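Local coordinates for protein probable amidase (Thermus thermophilus, PDB 2DC0) that is a probable amidase of the amidase family, a mixed alpha/beta protein with a large central sheet flanked by helices, at residues K47-L52 with G108-A113; F76-M81 with R99-L104; A85-P90 with H118-G123. One frame throughout, in Å; residues are numbered along the deposited sequence.

Contact 1: residues K47-L52 with G108-A113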
loop_
_atom_site.group_PDB
_atom_site.type_symbol
_atom_site.label_atom_id
_atom_site.label_comp_id
_atom_site.label_asym_id
_atom_site.label_seq_id
_atom_site.Cartn_x
_atom_site.Cartn_y
_atom_site.Cartn_z
ATOM N N LYS A 47 11.017 27.527 -34.338
ATOM C CA LYS A 47 10.971 26.672 -35.517
ATOM C C LYS A 47 9.819 25.665 -35.404
ATOM O O LYS A 47 9.064 25.454 -36.359
ATOM C CB LYS A 47 12.301 25.935 -35.681
ATOM C CG LYS A 47 12.357 24.993 -36.876
ATOM C CD LYS A 47 13.727 24.337 -37.005
ATOM C CE LYS A 47 13.734 23.333 -38.146
ATOM N NZ LYS A 47 15.024 22.604 -38.266
ATOM N N GLU A 48 9.688 25.044 -34.234
ATOM C CA GLU A 48 8.619 24.073 -33.994
ATOM C C GLU A 48 7.270 24.794 -33.980
ATOM O O GLU A 48 6.275 24.290 -34.506
ATOM C CB GLU A 48 8.852 23.359 -32.654
ATOM C CG GLU A 48 7.849 22.258 -32.317
ATOM C CD GLU A 48 7.863 21.115 -33.317
ATOM O OE1 GLU A 48 8.960 20.600 -33.626
ATOM O OE2 GLU A 48 6.774 20.724 -33.790
ATOM N N ALA A 49 7.244 25.980 -33.380
ATOM C CA ALA A 49 6.024 26.771 -33.311
ATOM C C ALA A 49 5.487 27.051 -34.716
ATOM O O ALA A 49 4.281 26.982 -34.952
ATOM C CB ALA A 49 6.286 28.082 -32.576
ATOM N N LEU A 50 6.388 27.364 -35.644
ATOM C CA LEU A 50 6.007 27.653 -37.028
ATOM C C LEU A 50 5.353 26.436 -37.675
ATOM O O LEU A 50 4.316 26.551 -38.336
ATOM C CB LEU A 50 7.238 28.069 -37.841
ATOM C CG LEU A 50 7.896 29.398 -37.448
ATOM C CD1 LEU A 50 9.190 29.590 -38.237
ATOM C CD2 LEU A 50 6.932 30.548 -37.720
ATOM N N ALA A 51 5.964 25.272 -37.479
ATOM C CA ALA A 51 5.447 24.027 -38.028
ATOM C C ALA A 51 4.049 23.727 -37.500
ATOM O O ALA A 51 3.154 23.350 -38.261
ATOM C CB ALA A 51 6.395 22.873 -37.687
ATOM N N LEU A 52 3.859 23.887 -36.194
ATOM C CA LEU A 52 2.561 23.624 -35.584
ATOM C C LEU A 52 1.512 24.621 -36.051
ATOM O O LEU A 52 0.341 24.276 -36.181
ATOM C CB LEU A 52 2.670 23.666 -34.055
ATOM C CG LEU A 52 3.490 22.531 -33.429
ATOM C CD1 LEU A 52 3.641 22.767 -31.932
ATOM C CD2 LEU A 52 2.818 21.191 -33.707
ATOM N N GLY A 108 0.934 16.708 -29.277
ATOM C CA GLY A 108 1.094 17.934 -30.042
ATOM C C GLY A 108 1.586 19.139 -29.265
ATOM O O GLY A 108 1.685 20.242 -29.810
ATOM N N ALA A 109 1.905 18.936 -27.992
ATOM C CA ALA A 109 2.366 20.028 -27.152
ATOM C C ALA A 109 3.692 20.603 -27.620
ATOM O O ALA A 109 4.536 19.898 -28.174
ATOM C CB ALA A 109 2.494 19.557 -25.705
ATOM N N LEU A 110 3.867 21.899 -27.402
ATOM C CA LEU A 110 5.108 22.562 -27.764
ATOM C C LEU A 110 5.938 22.681 -26.495
ATOM O O LEU A 110 5.721 23.580 -25.679
ATOM C CB LEU A 110 4.820 23.948 -28.346
ATOM C CG LEU A 110 6.042 24.829 -28.617
ATOM C CD1 LEU A 110 7.031 24.102 -29.505
ATOM C CD2 LEU A 110 5.589 26.131 -29.268
ATOM N N LEU A 111 6.871 21.751 -26.316
ATOM C CA LEU A 111 7.745 21.747 -25.143
ATOM C C LEU A 111 8.911 22.664 -25.484
ATOM O O LEU A 111 9.789 22.288 -26.260
ATOM C CB LEU A 111 8.238 20.322 -24.872
ATOM C CG LEU A 111 7.130 19.259 -24.813
ATOM C CD1 LEU A 111 7.738 17.870 -24.693
ATOM C CD2 LEU A 111 6.210 19.543 -23.639
ATOM N N PHE A 112 8.930 23.858 -24.900
ATOM C CA PHE A 112 9.974 24.823 -25.223
ATOM C C PHE A 112 11.077 25.066 -24.200
ATOM O O PHE A 112 12.015 25.815 -24.475
ATOM C CB PHE A 112 9.332 26.169 -25.573
ATOM C CG PHE A 112 8.673 26.845 -24.404
ATOM C CD1 PHE A 112 9.304 27.895 -23.743
ATOM C CD2 PHE A 112 7.438 26.408 -23.942
ATOM C CE1 PHE A 112 8.713 28.497 -22.637
ATOM C CE2 PHE A 112 6.836 27.003 -22.836
ATOM C CZ PHE A 112 7.474 28.047 -22.184
ATOM N N ALA A 113 10.989 24.458 -23.026
ATOM C CA ALA A 113 12.030 24.694 -22.039
ATOM C C ALA A 113 12.040 23.730 -20.872
ATOM O O ALA A 113 11.027 23.112 -20.547
ATOM C CB ALA A 113 11.926 26.131 -21.516
#
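G108 meets L52 through its backbone: the CD1 methyl of L52 lies 3.8 Å from G108 O, with CD2 a little farther off. G108 has positive phi (99°) and closes helix 99-106 with a Schellman motif, after which the chain enters strand 110-115. Two residues on, L110 carries most of the contact and brings a different part of its side chain to each of three helix residues. Its CB packs 4.0 Å from L52 CD1. Chi1 (173°) sets CG anti to the backbone N. Beyond it the end of the side chain comes closer to helix 42-57, with CD1 3.5 Å from CG of E48 and CD2 3.9 Å from CB of A49. E48 offers only its aliphatic part here; its chain bends at chi2, and OE2 makes a weak, long ion pair with R62. The contact is van der Waals packing, mostly of aliphatic groups, of helix 42-57 on strand 110-115 and the glycine shortly before it; the axes of the two segments are 9.3 Å apart and run nearly antiparallel (165°). Strand 110-115 lies between strands 37-40 and 69-73 of the large mixed sheet, while A49 also touches L21 of helix 17-30, so that helices 17-30 and 42-57 pack next to each other there.

Contact 2: residues F76-M81 with R99-L104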
loop_
_atom_site.group_PDB
_atom_site.type_symbol
_atom_site.label_atom_id
_atom_site.label_comp_id
_atom_site.label_asym_id
_atom_site.label_seq_id
_atom_site.Cartn_x
_atom_site.Cartn_y
_atom_site.Cartn_z
ATOM N N PHE A 76 13.393 15.086 -16.500
ATOM C CA PHE A 76 12.725 14.359 -17.579
ATOM C C PHE A 76 13.473 14.669 -18.883
ATOM O O PHE A 76 13.562 15.828 -19.296
ATOM C CB PHE A 76 11.278 14.839 -17.767
ATOM C CG PHE A 76 10.316 14.380 -16.704
ATOM C CD1 PHE A 76 9.877 13.058 -16.660
ATOM C CD2 PHE A 76 9.802 15.287 -15.779
ATOM C CE1 PHE A 76 8.933 12.648 -15.708
ATOM C CE2 PHE A 76 8.860 14.891 -14.826
ATOM C CZ PHE A 76 8.424 13.570 -14.788
ATOM N N PRO A 77 14.031 13.649 -19.542
ATOM C CA PRO A 77 14.737 13.941 -20.793
ATOM C C PRO A 77 13.759 14.438 -21.862
ATOM O O PRO A 77 12.639 13.939 -21.977
ATOM C CB PRO A 77 15.358 12.596 -21.153
ATOM C CG PRO A 77 15.656 12.015 -19.797
ATOM C CD PRO A 77 14.375 12.303 -19.051
ATOM N N VAL A 78 14.178 15.441 -22.622
ATOM C CA VAL A 78 13.350 15.991 -23.690
ATOM C C VAL A 78 14.236 16.053 -24.930
ATOM O O VAL A 78 15.389 16.472 -24.851
ATOM C CB VAL A 78 12.845 17.420 -23.337
ATOM C CG1 VAL A 78 12.146 18.043 -24.533
ATOM C CG2 VAL A 78 11.893 17.360 -22.150
ATOM N N LYS A 79 13.704 15.627 -26.070
ATOM C CA LYS A 79 14.476 15.641 -27.307
ATOM C C LYS A 79 15.016 17.029 -27.623
ATOM O O LYS A 79 14.289 18.022 -27.543
ATOM C CB LYS A 79 13.621 15.167 -28.485
ATOM C CG LYS A 79 13.170 13.721 -28.411
ATOM C CD LYS A 79 12.474 13.319 -29.702
ATOM C CE LYS A 79 12.156 11.832 -29.719
ATOM N NZ LYS A 79 11.566 11.403 -31.020
ATOM N N GLY A 80 16.297 17.091 -27.975
ATOM C CA GLY A 80 16.921 18.359 -28.320
ATOM C C GLY A 80 17.321 19.223 -27.138
ATOM O O GLY A 80 17.788 20.341 -27.328
ATOM N N MET A 81 17.149 18.713 -25.922
ATOM C CA MET A 81 17.491 19.474 -24.722
ATOM C C MET A 81 18.323 18.661 -23.729
ATOM O O MET A 81 18.103 17.467 -23.547
ATOM C CB MET A 81 16.214 19.961 -24.018
ATOM C CG MET A 81 15.376 20.954 -24.811
ATOM S SD MET A 81 13.943 21.621 -23.907
ATOM C CE MET A 81 12.714 21.588 -25.170
ATOM N N ARG A 99 9.171 8.815 -20.996
ATOM C CA ARG A 99 7.875 8.342 -21.463
ATOM C C ARG A 99 6.782 9.386 -21.287
ATOM O O ARG A 99 5.951 9.578 -22.177
ATOM C CB ARG A 99 7.469 7.069 -20.720
ATOM C CG ARG A 99 6.196 6.446 -21.261
ATOM C CD ARG A 99 6.443 5.823 -22.626
ATOM N NE ARG A 99 5.229 5.258 -23.212
ATOM C CZ ARG A 99 4.285 5.968 -23.825
ATOM N NH1 ARG A 99 4.407 7.282 -23.941
ATOM N NH2 ARG A 99 3.217 5.364 -24.327
ATOM N N ALA A 100 6.771 10.056 -20.140
ATOM C CA ALA A 100 5.752 11.069 -19.878
ATOM C C ALA A 100 5.847 12.235 -20.857
ATOM O O ALA A 100 4.835 12.832 -21.223
ATOM C CB ALA A 100 5.867 11.573 -18.440
ATOM N N VAL A 101 7.070 12.566 -21.262
ATOM C CA VAL A 101 7.309 13.650 -22.214
ATOM C C VAL A 101 6.778 13.237 -23.588
ATOM O O VAL A 101 6.172 14.038 -24.302
ATOM C CB VAL A 101 8.826 13.978 -22.294
ATOM C CG1 VAL A 101 9.118 14.915 -23.464
ATOM C CG2 VAL A 101 9.273 14.637 -20.986
ATOM N N ARG A 102 6.999 11.977 -23.948
ATOM C CA ARG A 102 6.520 11.455 -25.222
ATOM C C ARG A 102 4.997 11.570 -25.271
ATOM O O ARG A 102 4.422 11.822 -26.329
ATOM C CB ARG A 102 6.943 9.992 -25.385
ATOM C CG ARG A 102 6.421 9.332 -26.650
ATOM C CD ARG A 102 7.020 7.944 -26.853
ATOM N NE ARG A 102 8.464 8.003 -27.067
ATOM C CZ ARG A 102 9.379 7.927 -26.101
ATOM N NH1 ARG A 102 9.009 7.782 -24.835
ATOM N NH2 ARG A 102 10.672 8.003 -26.403
ATOM N N ARG A 103 4.348 11.384 -24.124
ATOM C CA ARG A 103 2.894 11.495 -24.051
ATOM C C ARG A 103 2.489 12.914 -24.430
ATOM O O ARG A 103 1.552 13.117 -25.197
ATOM C CB ARG A 103 2.400 11.189 -22.634
ATOM C CG ARG A 103 2.338 9.706 -22.277
ATOM C CD ARG A 103 1.190 9.022 -23.001
ATOM N NE ARG A 103 1.091 7.597 -22.688
ATOM C CZ ARG A 103 0.178 6.785 -23.211
ATOM N NH1 ARG A 103 -0.717 7.259 -24.069
ATOM N NH2 ARG A 103 0.156 5.499 -22.887
ATOM N N LEU A 104 3.208 13.894 -23.893
ATOM C CA LEU A 104 2.910 15.290 -24.174
ATOM C C LEU A 104 3.243 15.646 -25.618
ATOM O O LEU A 104 2.438 16.267 -26.313
ATOM C CB LEU A 104 3.692 16.203 -23.226
ATOM C CG LEU A 104 3.385 16.101 -21.725
ATOM C CD1 LEU A 104 4.347 16.993 -20.966
ATOM C CD2 LEU A 104 1.942 16.508 -21.439
#
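V101 presses both its methyls against the segment F76-M81 and buries more surface in the contact than any other residue. CG2 lies 3.6 Å from P77 O and 3.8 Å from CB of F76. CG1, anti to the backbone N (chi1 169°), comes 3.9 Å from CG2 of V78, and the two valine side chains cross at about a right angle. The carbonyl of P77 therefore faces the branch of V101, touched by CB and both methyls. F76 is the second large contributor. Its ring reaches past V101 to the preceding residue of the helix, where CE1 lies 4.2 Å from CB of A100; both A100 and V101 stand obliquely to the ring. Strand 69-73, helix 99-106 and strand 110-115 form a beta-alpha-beta unit whose two strands are parallel neighbours in the sheet, and the contact packs the start of the long connection against the helix of that same unit. V72 and L111, one from each strand, also touch V101, while L164 of strand 163-166 touches both F76 and A100. Beyond V78 the loop folds back in a type II turn to M81, closed by a bond of 3.0 Å from M81 N to V78 O, with G80 at positive phi in its third position. R102, next along the helix from V101, forms a salt bridge with E97.

Contact 3: residues A85-P90 with H118-G123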
loop_
_atom_site.group_PDB
_atom_site.type_symbol
_atom_site.label_atom_id
_atom_site.label_comp_id
_atom_site.label_asym_id
_atom_site.label_seq_id
_atom_site.Cartn_x
_atom_site.Cartn_y
_atom_site.Cartn_z
ATOM N N ALA A 85 19.340 18.004 -14.112
ATOM C CA ALA A 85 18.783 17.697 -12.791
ATOM C C ALA A 85 19.250 18.635 -11.678
ATOM O O ALA A 85 19.336 18.235 -10.509
ATOM C CB ALA A 85 19.111 16.247 -12.418
ATOM N N GLY A 86 19.548 19.876 -12.051
ATOM C CA GLY A 86 19.980 20.872 -11.089
ATOM C C GLY A 86 21.255 20.538 -10.340
ATOM O O GLY A 86 21.487 21.053 -9.243
ATOM N N THR A 87 22.096 19.691 -10.925
ATOM C CA THR A 87 23.339 19.296 -10.269
ATOM C C THR A 87 24.547 19.411 -11.191
ATOM O O THR A 87 24.402 19.596 -12.395
ATOM C CB THR A 87 23.249 17.834 -9.770
ATOM O OG1 THR A 87 24.418 17.510 -9.009
ATOM C CG2 THR A 87 23.144 16.875 -10.953
ATOM N N LYS A 88 25.740 19.306 -10.613
ATOM C CA LYS A 88 26.977 19.357 -11.385
ATOM C C LYS A 88 27.591 17.961 -11.437
ATOM O O LYS A 88 28.556 17.721 -12.159
ATOM C CB LYS A 88 27.969 20.338 -10.752
ATOM C CG LYS A 88 27.847 21.761 -11.276
ATOM C CD LYS A 88 28.333 21.849 -12.720
ATOM C CE LYS A 88 27.972 23.183 -13.374
ATOM N NZ LYS A 88 26.510 23.289 -13.680
ATOM N N ALA A 89 27.022 17.039 -10.668
ATOM C CA ALA A 89 27.520 15.673 -10.630
ATOM C C ALA A 89 27.043 14.869 -11.831
ATOM O O ALA A 89 26.042 15.204 -12.465
ATOM C CB ALA A 89 27.064 14.993 -9.344
ATOM N N PRO A 90 27.766 13.796 -12.169
ATOM C CA PRO A 90 27.347 12.978 -13.308
ATOM C C PRO A 90 26.043 12.258 -12.962
ATOM O O PRO A 90 25.790 11.945 -11.795
ATOM C CB PRO A 90 28.522 12.015 -13.491
ATOM C CG PRO A 90 29.048 11.862 -12.091
ATOM C CD PRO A 90 29.021 13.290 -11.588
ATOM N N HIS A 118 15.261 21.781 -7.546
ATOM C CA HIS A 118 16.141 21.587 -6.410
ATOM C C HIS A 118 17.053 20.452 -6.853
ATOM O O HIS A 118 16.590 19.502 -7.490
ATOM C CB HIS A 118 15.339 21.175 -5.171
ATOM C CG HIS A 118 16.117 21.275 -3.898
ATOM N ND1 HIS A 118 15.993 22.340 -3.034
ATOM C CD2 HIS A 118 17.080 20.478 -3.379
ATOM C CE1 HIS A 118 16.846 22.196 -2.035
ATOM N NE2 HIS A 118 17.518 21.074 -2.221
ATOM N N GLU A 119 18.339 20.552 -6.521
ATOM C CA GLU A 119 19.316 19.547 -6.924
ATOM C C GLU A 119 18.867 18.096 -6.754
ATOM O O GLU A 119 18.534 17.660 -5.649
ATOM C CB GLU A 119 20.644 19.781 -6.202
ATOM C CG GLU A 119 21.721 18.765 -6.569
ATOM C CD GLU A 119 23.113 19.212 -6.149
ATOM O OE1 GLU A 119 23.238 19.808 -5.062
ATOM O OE2 GLU A 119 24.073 18.951 -6.899
ATOM N N ILE A 120 18.906 17.376 -7.878
ATOM C CA ILE A 120 18.492 15.982 -8.036
ATOM C C ILE A 120 17.165 15.667 -7.368
ATOM O O ILE A 120 16.891 14.513 -7.030
ATOM C CB ILE A 120 19.555 14.949 -7.553
ATOM C CG1 ILE A 120 19.839 15.115 -6.060
ATOM C CG2 ILE A 120 20.819 15.073 -8.395
ATOM C CD1 ILE A 120 20.600 13.958 -5.417
ATOM N N ALA A 121 16.348 16.703 -7.196
ATOM C CA ALA A 121 15.017 16.597 -6.591
ATOM C C ALA A 121 15.063 16.230 -5.113
ATOM O O ALA A 121 14.048 15.869 -4.528
ATOM C CB ALA A 121 14.175 15.584 -7.346
ATOM N N LEU A 122 16.238 16.331 -4.505
ATOM C CA LEU A 122 16.371 15.989 -3.098
ATOM C C LEU A 122 16.330 17.238 -2.227
ATOM O O LEU A 122 17.342 17.656 -1.664
ATOM C CB LEU A 122 17.672 15.220 -2.869
ATOM C CG LEU A 122 17.902 14.624 -1.480
ATOM C CD1 LEU A 122 16.685 13.808 -1.048
ATOM C CD2 LEU A 122 19.143 13.747 -1.523
ATOM N N GLY A 123 15.144 17.830 -2.119
ATOM C CA GLY A 123 14.989 19.034 -1.324
ATOM C C GLY A 123 13.731 19.776 -1.717
ATOM O O GLY A 123 13.227 19.602 -2.828
#
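A85 and I120 face each other with an unusual backbone on both sides: A85 and G86 in one segment, I120 and A121 in the other, all have positive phi and psi, a left-handed conformation. The two backbone segments meet closely here, the CA atoms of G86 and E119 being 4.4 Å apart. I120 N gives a hydrogen bond of 2.8 Å to A85 O, approaching nearly along the C=O axis. G86 has no side chain, and its carbonyl O lies 3.4 Å from CB of E119 while also accepting from N128. The second bond is between side chains. T87 OG1, anti to its backbone N (chi1 -174°), donates to E119 OE2 at 2.6 Å, using the anti lone pair of the carboxylate; the two side chains cross at about a right angle. The same hydroxyl accepts from A89 N, 3.1 Å from OG1 and nearly straight (170°), an ST turn that fixes the oxygen between the two. E119 is held at both oxygens, with W130 also donating to OE2 and S309 bonded to OE1. CG2 of T87 packs 3.9 Å from CG2 of I120. Here the loop that follows strand 69-73 meets the one that follows strand 110-115, and helix 310-321 lies against the second loop, V312 touching both E119 and I120.

How the contacts relate
Contacts 1 and 2 are direct neighbours, with centres 13 Å apart, and meet at the end of helix 99-106 and in the strand after it. L111 CD1 packs 3.5 Å from V101 CG1, and A109 N lies 3.2 Å from L104 O, a probable hydrogen bond. Strand 110-115 thus turns L110 to helix 42-57 and L111 to helix 99-106. Contact 3 stands about 18 Å from contact 2, centre to centre, yet draws on the same long connection: F76-M81 and A85-P90 follow closely in sequence. Contact 1 is about 27 Å from contact 3 between centres, and their nearest atoms are about 11 Å apart; strand 110-115 links them, running from one toward the other.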